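Local coordinates for protein TqaA (Penicillium aethiopicum, PDB 5DLK) that probably closes a carrier-bound peptide into a ring, acting as the terminal condensation-like domain of a fungal nonribosomal peptide synthetase, at residues S101-E104 against P109-L112; S90-D93 against L98-S101; P274-S279 against K462-P467; I281-L286 against V388-I393. One frame throughout, in Å; residues are numbered along the deposited sequence.

Contact 1: residues S101-E104 against P109-L112; sequences SFVE and PIQL
Phe102 and Gln111 stand side by side on one face of an antiparallel beta hairpin, a non-hydrogen-bonded pair whose side chains run the same way. Ring atom CE2 of Phe102 lies 3.8 Å from CB of Gln111, and the planes of ring and amide are turned 37° against each other. CG of Gln111 sits between its backbone N and carbonyl carbon (chi1 59°), and the extended chain beyond it carries the amide up beside the ring to Gln58 and the carbonyl of Pro53. On the other face Val103 and Ile110 cross at a slant, Val103 CG2 touching Ile110 CG1 at 3.6 Å and Leu112 CD1 at 3.8 Å. Paired backbone bonds tie Ser101 to Leu112 and Val103 to Ile110, the shortest from Leu112 N to Ser101 O at 2.7 Å. An alanine in place of Phe102 would probably open a gap between Gln111 and Ile62 of helix 56-63 and leave the Gln111 side chain less firmly held. Strand 108-115 is the middle of a three-stranded sheet; Phe102 packs on Ile62 of helix 56-63, while Val103, Ile110 and Leu112 face Leu32 and Leu36 of helix 29-38.

Contact 2: residues S90-D93 against L98-S101; sequences SLVD and LRTS
The guanidinium group of Arg99 meets the carbonyls of Val92 and Asp93 at its edge, near its own plane. NE donates to Val92 O at 2.9 Å, a bent bond (135° at the hydrogen), and NH2 reaches Asp93 O at 3.0 Å and a straighter 151°; a weak second bond runs from NE to Asp93 O. NH1 turns to other partners, the carboxylate of Glu49 in a salt bridge and the carbonyl of Leu114. The arginine chain is extended from CG to NE, and its aliphatic part runs antiparallel alongside Val92, Arg99 CG 3.9 Å from Val92 CG1. Its chi1 of 17° is nearly eclipsed, which is consistent with some strain in reaching these carbonyls. Beside it Leu98 CD1 packs on Leu91 CG at 3.9 Å, the apolar half of the contact. Leu91 reaches on to Phe193 of helix 186-197. The carboxylate of Asp93 bonds Gln89 instead of the arginine. Arg99 thus binds two carbonyls of the last turn of helix 81-94 as the chain turns back into strand 100-105, and its positive charge would probably be stabilised by the partly negative C-terminal end of the helix as well as by Glu49.

Contact 3: residues P274-S279 against K462-P467; sequences PPTLPS and KFSTDP
Ser464 in the last turn of helix 446-465 grips the backbone of Thr276, in the loop between strand 265-272 and helix 283-299, within the C-terminal half of a condensation domain with the chloramphenicol acetyltransferase-like fold. The serine OG stands anti to its own backbone N (chi1 169°), which turns it outward from the helix to the loop. There Ser464 OG accepts the N-H of Thr276, N to OG 2.9 Å; the bond is bent, 135° at the hydrogen. Ser464 OG also lies 3.8 Å from Pro275 CB and 3.7 Å from Thr276 CB. In this extended, proline-rich loop the N-H of Thr276 faces the helix, while Pro275, which has no N-H, touches the serine through carbon atoms. Further along, the rings of Pro278 and Pro467 meet at a slant, Pro278 CG 4.1 Å from Pro467 CB, and both also touch Met347 of helix 346-358. Pro467 follows Asp466, where the chain leaves helical geometry, and Pro275 packs on Met283 and Leu286 of helix 283-299. The contact lies at the surface, with the side chain of Pro278 about 9 Å from that of Thr282, which binds phosphopantetheine in another structure of this protein. One water completes the join, donating to Thr276 O at 2.8 Å and to Ser464 O at 2.7 Å.

Contact 4: residues I281-L286 against V388-I393; sequences ITMATL and VQHQNI
No hydrogen bond joins His390 to Met283 and Ala284; the shortest sound polar bond here, Gln389 NE2 to Gln391 OE1 at 3.0 Å, spans from the strand's end to the loop just past it, its two residues flanking the histidine in sequence. It is almost straight (173°) and leaves in the amide plane of Gln389, but comes in above the carbonyl plane of Gln391. His390 itself has CG anti to its backbone N (chi1 178°), which swings the imidazole over the first turn of helix 283-299. Ala284 N lies 3.7 Å above one ring face, offset toward the rim, and Ala284 CB meets His390 CB at 3.8 Å. Met283 crosses the ring at a slant, its CG 3.4 Å from His390 CE1, while the chain, bent at chi2 and chi3, leads the sulfur away. ND1 is bonded to Thr426 OG1, which helps fix the ring's rotation. A serine in place of His390 would probably leave Thr426 without this partner and strip Met283 and Ala284 of the ring that lies against them. Thr282, the N-cap of the helix, and Asn392, just past the strand and in an inverse gamma turn, both bind phosphopantetheine in another structure of this protein, so this packing probably helps place the two segments that carry them. Strand 386-390 runs between 422-428 and 303-310, Val388 packs on Val287 and Thr291 of helix 283-299, and Met283 turns to Pro275 and Leu277 of the loop before that helix.

In the fold
Contacts 1 and 2 are buried and adjoin through strand 100-105, sharing Ser101: the first is a hairpin held by backbone bonds and apolar side chains, the second a helix end tied by an arginine and by leucine packing. Contacts 3 and 4 lie at the surface on the other side of the chain's centre, contact 4 nested inside the loop that contact 3 closes. These two touch through Pro275 and Phe463 against Leu286, so helix 283-299 borders both. Contact 3 mixes a serine bond and a water bridge with proline packing, whereas contact 4 is ring and carbon packing beside the phosphopantetheine site. The centres of contacts 1 and 4 are about 32 Å apart, and the first two contacts lie away from that site.

Contact 1: residues S101-E104 against P109-L112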
loop_
_atom_site.group_PDB
_atom_site.type_symbol
_atom_site.label_atom_id
_atom_site.label_comp_id
_atom_site.label_asym_id
_atom_site.label_seq_id
_atom_site.Cartn_x
_atom_site.Cartn_y
_atom_site.Cartn_z
ATOM N N SER A 101 0.913 -17.201 -3.932
ATOM C CA SER A 101 2.167 -17.548 -3.301
ATOM C C SER A 101 3.286 -16.779 -4.017
ATOM O O SER A 101 3.234 -16.601 -5.241
ATOM C CB SER A 101 2.364 -19.075 -3.388
ATOM O OG SER A 101 3.717 -19.465 -3.296
ATOM N N PHE A 102 4.273 -16.304 -3.264
ATOM C CA PHE A 102 5.361 -15.520 -3.842
ATOM C C PHE A 102 6.674 -16.248 -3.689
ATOM O O PHE A 102 7.009 -16.716 -2.602
ATOM C CB PHE A 102 5.480 -14.134 -3.176
ATOM C CG PHE A 102 4.262 -13.289 -3.317
ATOM C CD1 PHE A 102 3.201 -13.424 -2.440
ATOM C CD2 PHE A 102 4.186 -12.321 -4.314
ATOM C CE1 PHE A 102 2.065 -12.636 -2.577
ATOM C CE2 PHE A 102 3.067 -11.536 -4.456
ATOM C CZ PHE A 102 1.999 -11.692 -3.592
ATOM N N VAL A 103 7.431 -16.345 -4.774
ATOM C CA VAL A 103 8.803 -16.810 -4.654
ATOM C C VAL A 103 9.685 -15.970 -5.550
ATOM O O VAL A 103 9.207 -15.198 -6.378
ATOM C CB VAL A 103 8.986 -18.316 -5.039
ATOM C CG1 VAL A 103 8.159 -19.225 -4.145
ATOM C CG2 VAL A 103 8.640 -18.546 -6.500
ATOM N N GLU A 104 10.981 -16.135 -5.374
ATOM C CA GLU A 104 11.951 -15.444 -6.179
ATOM C C GLU A 104 12.435 -16.394 -7.268
ATOM O O GLU A 104 12.807 -17.513 -6.971
ATOM C CB GLU A 104 13.119 -15.006 -5.308
ATOM C CG GLU A 104 13.549 -13.570 -5.414
ATOM C CD GLU A 104 14.540 -13.200 -4.322
ATOM O OE1 GLU A 104 15.311 -14.075 -3.876
ATOM O OE2 GLU A 104 14.534 -12.034 -3.884
ATOM N N PRO A 109 11.032 -11.330 -8.056
ATOM C CA PRO A 109 9.868 -12.023 -7.505
ATOM C C PRO A 109 8.743 -12.321 -8.500
ATOM O O PRO A 109 8.422 -11.527 -9.373
ATOM C CB PRO A 109 9.387 -11.052 -6.428
ATOM C CG PRO A 109 9.740 -9.691 -6.939
ATOM C CD PRO A 109 10.999 -9.881 -7.743
ATOM N N ILE A 110 8.141 -13.492 -8.336
ATOM C CA ILE A 110 7.026 -13.898 -9.168
ATOM C C ILE A 110 5.881 -14.286 -8.273
ATOM O O ILE A 110 6.098 -14.645 -7.118
ATOM C CB ILE A 110 7.394 -15.088 -10.068
ATOM C CG1 ILE A 110 7.945 -16.216 -9.213
ATOM C CG2 ILE A 110 8.445 -14.667 -11.085
ATOM C CD1 ILE A 110 8.168 -17.521 -9.978
ATOM N N GLN A 111 4.662 -14.211 -8.781
ATOM C CA GLN A 111 3.547 -14.674 -7.982
ATOM C C GLN A 111 2.855 -15.872 -8.657
ATOM O O GLN A 111 2.616 -15.884 -9.858
ATOM C CB GLN A 111 2.577 -13.519 -7.696
ATOM C CG GLN A 111 1.975 -12.849 -8.883
ATOM C CD GLN A 111 1.447 -11.438 -8.577
ATOM O OE1 GLN A 111 0.730 -11.204 -7.604
ATOM N NE2 GLN A 111 1.767 -10.503 -9.455
ATOM N N LEU A 112 2.627 -16.912 -7.860
ATOM C CA LEU A 112 1.928 -18.111 -8.313
ATOM C C LEU A 112 0.499 -18.036 -7.811
ATOM O O LEU A 112 0.263 -18.057 -6.607
ATOM C CB LEU A 112 2.618 -19.378 -7.793
ATOM C CG LEU A 112 3.964 -19.800 -8.393
ATOM C CD1 LEU A 112 5.112 -18.897 -7.951
ATOM C CD2 LEU A 112 4.273 -21.242 -8.055
#

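Contact 2: residues S90-D93 against L98-S101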
loop_
_atom_site.group_PDB
_atom_site.type_symbol
_atom_site.label_atom_id
_atom_site.label_comp_id
_atom_site.label_asym_id
_atom_site.label_seq_id
_atom_site.Cartn_x
_atom_site.Cartn_y
_atom_site.Cartn_z
ATOM N N SER A 90 -14.761 -19.062 1.188
ATOM C CA SER A 90 -15.422 -18.428 0.048
ATOM C C SER A 90 -14.744 -17.112 -0.339
ATOM O O SER A 90 -14.717 -16.745 -1.517
ATOM C CB SER A 90 -16.902 -18.181 0.349
ATOM O OG SER A 90 -17.588 -19.416 0.470
ATOM N N LEU A 91 -14.217 -16.405 0.655
ATOM C CA LEU A 91 -13.491 -15.169 0.384
ATOM C C LEU A 91 -12.251 -15.450 -0.471
ATOM O O LEU A 91 -11.997 -14.753 -1.463
ATOM C CB LEU A 91 -13.102 -14.472 1.684
ATOM C CG LEU A 91 -12.489 -13.079 1.492
ATOM C CD1 LEU A 91 -13.535 -12.070 1.026
ATOM C CD2 LEU A 91 -11.826 -12.618 2.783
ATOM N N VAL A 92 -11.501 -16.483 -0.107
ATOM C CA VAL A 92 -10.293 -16.846 -0.835
ATOM C C VAL A 92 -10.623 -17.387 -2.233
ATOM O O VAL A 92 -9.911 -17.102 -3.203
ATOM C CB VAL A 92 -9.473 -17.856 -0.036
ATOM C CG1 VAL A 92 -8.262 -18.325 -0.822
ATOM C CG2 VAL A 92 -9.046 -17.218 1.283
ATOM N N ASP A 93 -11.716 -18.144 -2.346
ATOM C CA ASP A 93 -12.239 -18.542 -3.653
ATOM C C ASP A 93 -12.453 -17.335 -4.573
ATOM O O ASP A 93 -12.088 -17.358 -5.750
ATOM C CB ASP A 93 -13.572 -19.294 -3.500
ATOM C CG ASP A 93 -13.422 -20.630 -2.806
ATOM O OD1 ASP A 93 -12.297 -21.183 -2.772
ATOM O OD2 ASP A 93 -14.445 -21.138 -2.297
ATOM N N LEU A 98 -5.622 -13.507 -2.844
ATOM C CA LEU A 98 -5.588 -14.135 -1.522
ATOM C C LEU A 98 -5.124 -15.607 -1.603
ATOM O O LEU A 98 -4.772 -16.207 -0.584
ATOM C CB LEU A 98 -6.964 -14.035 -0.839
ATOM C CG LEU A 98 -7.577 -12.649 -0.639
ATOM C CD1 LEU A 98 -8.919 -12.710 0.089
ATOM C CD2 LEU A 98 -6.613 -11.708 0.089
ATOM N N ARG A 99 -5.103 -16.181 -2.806
ATOM C CA ARG A 99 -4.525 -17.518 -2.965
ATOM C C ARG A 99 -3.238 -17.460 -3.754
ATOM O O ARG A 99 -2.902 -18.388 -4.492
ATOM C CB ARG A 99 -5.511 -18.476 -3.642
ATOM C CG ARG A 99 -6.654 -17.821 -4.357
ATOM C CD ARG A 99 -7.702 -18.864 -4.766
ATOM N NE ARG A 99 -8.732 -18.229 -5.568
ATOM C CZ ARG A 99 -8.669 -18.108 -6.885
ATOM N NH1 ARG A 99 -7.635 -18.613 -7.547
ATOM N NH2 ARG A 99 -9.636 -17.490 -7.534
ATOM N N THR A 100 -2.515 -16.354 -3.607
ATOM C CA THR A 100 -1.246 -16.200 -4.292
ATOM C C THR A 100 -0.058 -16.488 -3.374
ATOM O O THR A 100 -0.021 -16.071 -2.212
ATOM C CB THR A 100 -1.135 -14.764 -4.892
ATOM O OG1 THR A 100 -2.169 -14.587 -5.860
ATOM C CG2 THR A 100 0.174 -14.570 -5.563
ATOM N N SER A 101 0.913 -17.201 -3.932
ATOM C CA SER A 101 2.167 -17.548 -3.301
ATOM C C SER A 101 3.286 -16.779 -4.017
ATOM O O SER A 101 3.234 -16.601 -5.241
ATOM C CB SER A 101 2.364 -19.075 -3.388
ATOM O OG SER A 101 3.717 -19.465 -3.296
#

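Contact 3: residues P274-S279 against K462-P467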
loop_
_atom_site.group_PDB
_atom_site.type_symbol
_atom_site.label_atom_id
_atom_site.label_comp_id
_atom_site.label_asym_id
_atom_site.label_seq_id
_atom_site.Cartn_x
_atom_site.Cartn_y
_atom_site.Cartn_z
ATOM N N PRO A 274 -6.942 20.525 11.293
ATOM C CA PRO A 274 -7.199 20.136 9.898
ATOM C C PRO A 274 -7.176 21.364 9.005
ATOM O O PRO A 274 -7.900 22.334 9.261
ATOM C CB PRO A 274 -8.585 19.503 9.955
ATOM C CG PRO A 274 -8.622 18.878 11.335
ATOM C CD PRO A 274 -7.915 19.909 12.217
ATOM N N PRO A 275 -6.296 21.354 7.997
ATOM C CA PRO A 275 -6.132 22.562 7.188
ATOM C C PRO A 275 -7.388 22.929 6.424
ATOM O O PRO A 275 -8.156 22.061 6.007
ATOM C CB PRO A 275 -5.002 22.191 6.222
ATOM C CG PRO A 275 -4.278 21.077 6.884
ATOM C CD PRO A 275 -5.296 20.323 7.676
ATOM N N THR A 276 -7.579 24.231 6.272
ATOM C CA THR A 276 -8.586 24.798 5.394
ATOM C C THR A 276 -8.068 24.771 3.956
ATOM O O THR A 276 -7.009 25.325 3.664
ATOM C CB THR A 276 -8.919 26.249 5.800
ATOM O OG1 THR A 276 -9.404 26.260 7.152
ATOM C CG2 THR A 276 -9.968 26.841 4.861
ATOM N N LEU A 277 -8.798 24.107 3.074
ATOM C CA LEU A 277 -8.360 23.971 1.690
ATOM C C LEU A 277 -8.872 25.105 0.823
ATOM O O LEU A 277 -10.076 25.366 0.804
ATOM C CB LEU A 277 -8.841 22.649 1.115
ATOM C CG LEU A 277 -8.285 21.397 1.773
ATOM C CD1 LEU A 277 -8.886 20.194 1.110
ATOM C CD2 LEU A 277 -6.767 21.389 1.663
ATOM N N PRO A 278 -7.969 25.775 0.079
ATOM C CA PRO A 278 -8.436 26.724 -0.938
ATOM C C PRO A 278 -9.298 26.015 -1.974
ATOM O O PRO A 278 -9.118 24.818 -2.194
ATOM C CB PRO A 278 -7.141 27.245 -1.565
ATOM C CG PRO A 278 -6.089 26.980 -0.547
ATOM C CD PRO A 278 -6.501 25.731 0.165
ATOM N N SER A 279 -10.224 26.734 -2.608
ATOM C CA SER A 279 -11.113 26.095 -3.574
ATOM C C SER A 279 -10.315 25.410 -4.691
ATOM O O SER A 279 -9.373 25.980 -5.237
ATOM C CB SER A 279 -12.099 27.112 -4.167
ATOM O OG SER A 279 -11.424 28.249 -4.662
ATOM N N LYS A 462 0.855 27.045 7.649
ATOM C CA LYS A 462 1.101 28.391 7.133
ATOM C C LYS A 462 0.438 28.587 5.761
ATOM O O LYS A 462 -0.181 29.621 5.497
ATOM C CB LYS A 462 2.601 28.656 7.058
ATOM C CG LYS A 462 2.962 30.103 6.748
ATOM C CD LYS A 462 4.331 30.467 7.323
ATOM C CE LYS A 462 4.384 30.211 8.827
ATOM N NZ LYS A 462 5.681 30.646 9.425
ATOM N N PHE A 463 0.565 27.587 4.896
ATOM C CA PHE A 463 -0.070 27.639 3.575
ATOM C C PHE A 463 -1.584 27.818 3.692
ATOM O O PHE A 463 -2.192 28.609 2.965
ATOM C CB PHE A 463 0.229 26.364 2.787
ATOM C CG PHE A 463 1.610 26.316 2.147
ATOM C CD1 PHE A 463 2.537 27.315 2.339
ATOM C CD2 PHE A 463 1.951 25.232 1.334
ATOM C CE1 PHE A 463 3.809 27.244 1.753
ATOM C CE2 PHE A 463 3.201 25.155 0.726
ATOM C CZ PHE A 463 4.126 26.151 0.920
ATOM N N SER A 464 -2.172 27.071 4.621
ATOM C CA SER A 464 -3.606 27.057 4.865
ATOM C C SER A 464 -4.094 28.405 5.400
ATOM O O SER A 464 -5.132 28.936 4.978
ATOM C CB SER A 464 -3.930 25.935 5.873
ATOM O OG SER A 464 -5.262 26.020 6.343
ATOM N N THR A 465 -3.328 28.938 6.340
ATOM C CA THR A 465 -3.654 30.194 7.015
ATOM C C THR A 465 -3.603 31.405 6.064
ATOM O O THR A 465 -4.462 32.294 6.142
ATOM C CB THR A 465 -2.711 30.404 8.216
ATOM O OG1 THR A 465 -2.830 29.272 9.095
ATOM C CG2 THR A 465 -3.061 31.667 8.998
ATOM N N ASP A 466 -2.622 31.449 5.159
ATOM C CA ASP A 466 -2.571 32.557 4.193
ATOM C C ASP A 466 -2.173 32.112 2.784
ATOM O O ASP A 466 -1.019 32.255 2.394
ATOM C CB ASP A 466 -1.600 33.641 4.652
ATOM C CG ASP A 466 -1.709 34.916 3.810
ATOM O OD1 ASP A 466 -2.601 34.979 2.930
ATOM O OD2 ASP A 466 -0.912 35.859 4.029
ATOM N N PRO A 467 -3.142 31.623 2.012
ATOM C CA PRO A 467 -2.823 31.098 0.685
ATOM C C PRO A 467 -2.398 32.192 -0.307
ATOM O O PRO A 467 -1.933 31.852 -1.396
ATOM C CB PRO A 467 -4.136 30.456 0.227
ATOM C CG PRO A 467 -5.016 30.416 1.400
ATOM C CD PRO A 467 -4.558 31.451 2.360
HETATM O O HOH W 1 -6.659 28.000 3.002
#

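Contact 4: residues I281-L286 against V388-I393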
loop_
_atom_site.group_PDB
_atom_site.type_symbol
_atom_site.label_atom_id
_atom_site.label_comp_id
_atom_site.label_asym_id
_atom_site.label_seq_id
_atom_site.Cartn_x
_atom_site.Cartn_y
_atom_site.Cartn_z
ATOM N N ILE A 281 -8.272 22.941 -4.489
ATOM C CA ILE A 281 -7.012 22.341 -4.029
ATOM C C ILE A 281 -7.250 21.199 -3.043
ATOM O O ILE A 281 -7.966 21.372 -2.059
ATOM C CB ILE A 281 -6.115 23.390 -3.350
ATOM C CG1 ILE A 281 -5.732 24.503 -4.344
ATOM C CG2 ILE A 281 -4.860 22.737 -2.745
ATOM C CD1 ILE A 281 -5.040 23.995 -5.596
ATOM N N THR A 282 -6.648 20.037 -3.301
ATOM C CA THR A 282 -6.815 18.890 -2.424
ATOM C C THR A 282 -5.829 18.876 -1.266
ATOM O O THR A 282 -4.818 19.585 -1.270
ATOM C CB THR A 282 -6.648 17.562 -3.183
ATOM O OG1 THR A 282 -5.279 17.417 -3.601
ATOM C CG2 THR A 282 -7.576 17.515 -4.387
ATOM N N MET A 283 -6.143 18.058 -0.268
ATOM C CA MET A 283 -5.276 17.909 0.885
ATOM C C MET A 283 -3.933 17.308 0.459
ATOM O O MET A 283 -2.892 17.713 0.958
ATOM C CB MET A 283 -5.939 17.024 1.960
ATOM C CG MET A 283 -5.200 17.048 3.310
ATOM S SD MET A 283 -5.190 18.671 4.091
ATOM C CE MET A 283 -6.934 18.807 4.528
ATOM N N ALA A 284 -3.954 16.349 -0.460
ATOM C CA ALA A 284 -2.699 15.753 -0.927
ATOM C C ALA A 284 -1.779 16.819 -1.536
ATOM O O ALA A 284 -0.572 16.815 -1.301
ATOM C CB ALA A 284 -2.968 14.649 -1.944
ATOM N N THR A 285 -2.361 17.723 -2.314
ATOM C CA THR A 285 -1.609 18.831 -2.907
ATOM C C THR A 285 -0.966 19.707 -1.850
ATOM O O THR A 285 0.201 20.094 -1.953
ATOM C CB THR A 285 -2.529 19.681 -3.811
ATOM O OG1 THR A 285 -2.886 18.884 -4.938
ATOM C CG2 THR A 285 -1.816 20.950 -4.320
ATOM N N LEU A 286 -1.741 20.033 -0.825
ATOM C CA LEU A 286 -1.243 20.870 0.255
ATOM C C LEU A 286 -0.030 20.216 0.933
ATOM O O LEU A 286 0.991 20.858 1.162
ATOM C CB LEU A 286 -2.370 21.131 1.266
ATOM C CG LEU A 286 -2.037 22.065 2.425
ATOM C CD1 LEU A 286 -1.569 23.417 1.899
ATOM C CD2 LEU A 286 -3.285 22.255 3.269
ATOM N N VAL A 388 6.168 10.644 -0.247
ATOM C CA VAL A 388 5.048 11.279 0.430
ATOM C C VAL A 388 3.755 10.561 0.064
ATOM O O VAL A 388 3.419 10.401 -1.121
ATOM C CB VAL A 388 4.941 12.744 0.062
ATOM C CG1 VAL A 388 3.698 13.369 0.690
ATOM C CG2 VAL A 388 6.228 13.465 0.496
ATOM N N GLN A 389 3.039 10.112 1.090
ATOM C CA GLN A 389 1.806 9.350 0.885
ATOM C C GLN A 389 0.669 9.979 1.687
ATOM O O GLN A 389 0.627 9.843 2.918
ATOM C CB GLN A 389 1.988 7.895 1.308
ATOM C CG GLN A 389 0.747 7.021 1.036
ATOM C CD GLN A 389 1.059 5.537 1.111
ATOM O OE1 GLN A 389 2.102 5.074 0.616
ATOM N NE2 GLN A 389 0.151 4.772 1.710
ATOM N N HIS A 390 -0.248 10.649 0.998
ATOM C CA HIS A 390 -1.429 11.186 1.667
ATOM C C HIS A 390 -2.519 10.117 1.697
ATOM O O HIS A 390 -2.864 9.536 0.661
ATOM C CB HIS A 390 -1.972 12.433 0.977
ATOM C CG HIS A 390 -3.206 12.945 1.638
ATOM N ND1 HIS A 390 -3.212 13.360 2.953
ATOM C CD2 HIS A 390 -4.489 13.008 1.216
ATOM C CE1 HIS A 390 -4.439 13.713 3.292
ATOM N NE2 HIS A 390 -5.232 13.522 2.250
ATOM N N GLN A 391 -3.051 9.850 2.882
ATOM C CA GLN A 391 -3.992 8.749 3.061
ATOM C C GLN A 391 -5.431 9.197 2.857
ATOM O O GLN A 391 -6.175 9.327 3.821
ATOM C CB GLN A 391 -3.827 8.150 4.466
ATOM C CG GLN A 391 -2.400 7.739 4.801
ATOM C CD GLN A 391 -1.973 6.429 4.163
ATOM O OE1 GLN A 391 -2.176 6.192 2.971
ATOM N NE2 GLN A 391 -1.355 5.570 4.964
ATOM N N ASN A 392 -5.814 9.462 1.608
ATOM C CA ASN A 392 -7.185 9.851 1.280
ATOM C C ASN A 392 -8.033 8.594 1.049
ATOM O O ASN A 392 -8.652 8.396 -0.004
ATOM C CB ASN A 392 -7.221 10.791 0.057
ATOM C CG ASN A 392 -6.620 10.163 -1.195
ATOM O OD1 ASN A 392 -5.676 9.373 -1.128
ATOM N ND2 ASN A 392 -7.175 10.521 -2.356
ATOM N N ILE A 393 -8.030 7.750 2.072
ATOM C CA ILE A 393 -8.670 6.437 2.070
ATOM C C ILE A 393 -9.440 6.272 3.381
ATOM O O ILE A 393 -9.362 7.129 4.255
ATOM C CB ILE A 393 -7.623 5.313 1.968
ATOM C CG1 ILE A 393 -6.553 5.555 3.056
ATOM C CG2 ILE A 393 -7.036 5.262 0.563
ATOM C CD1 ILE A 393 -5.433 4.541 3.126
#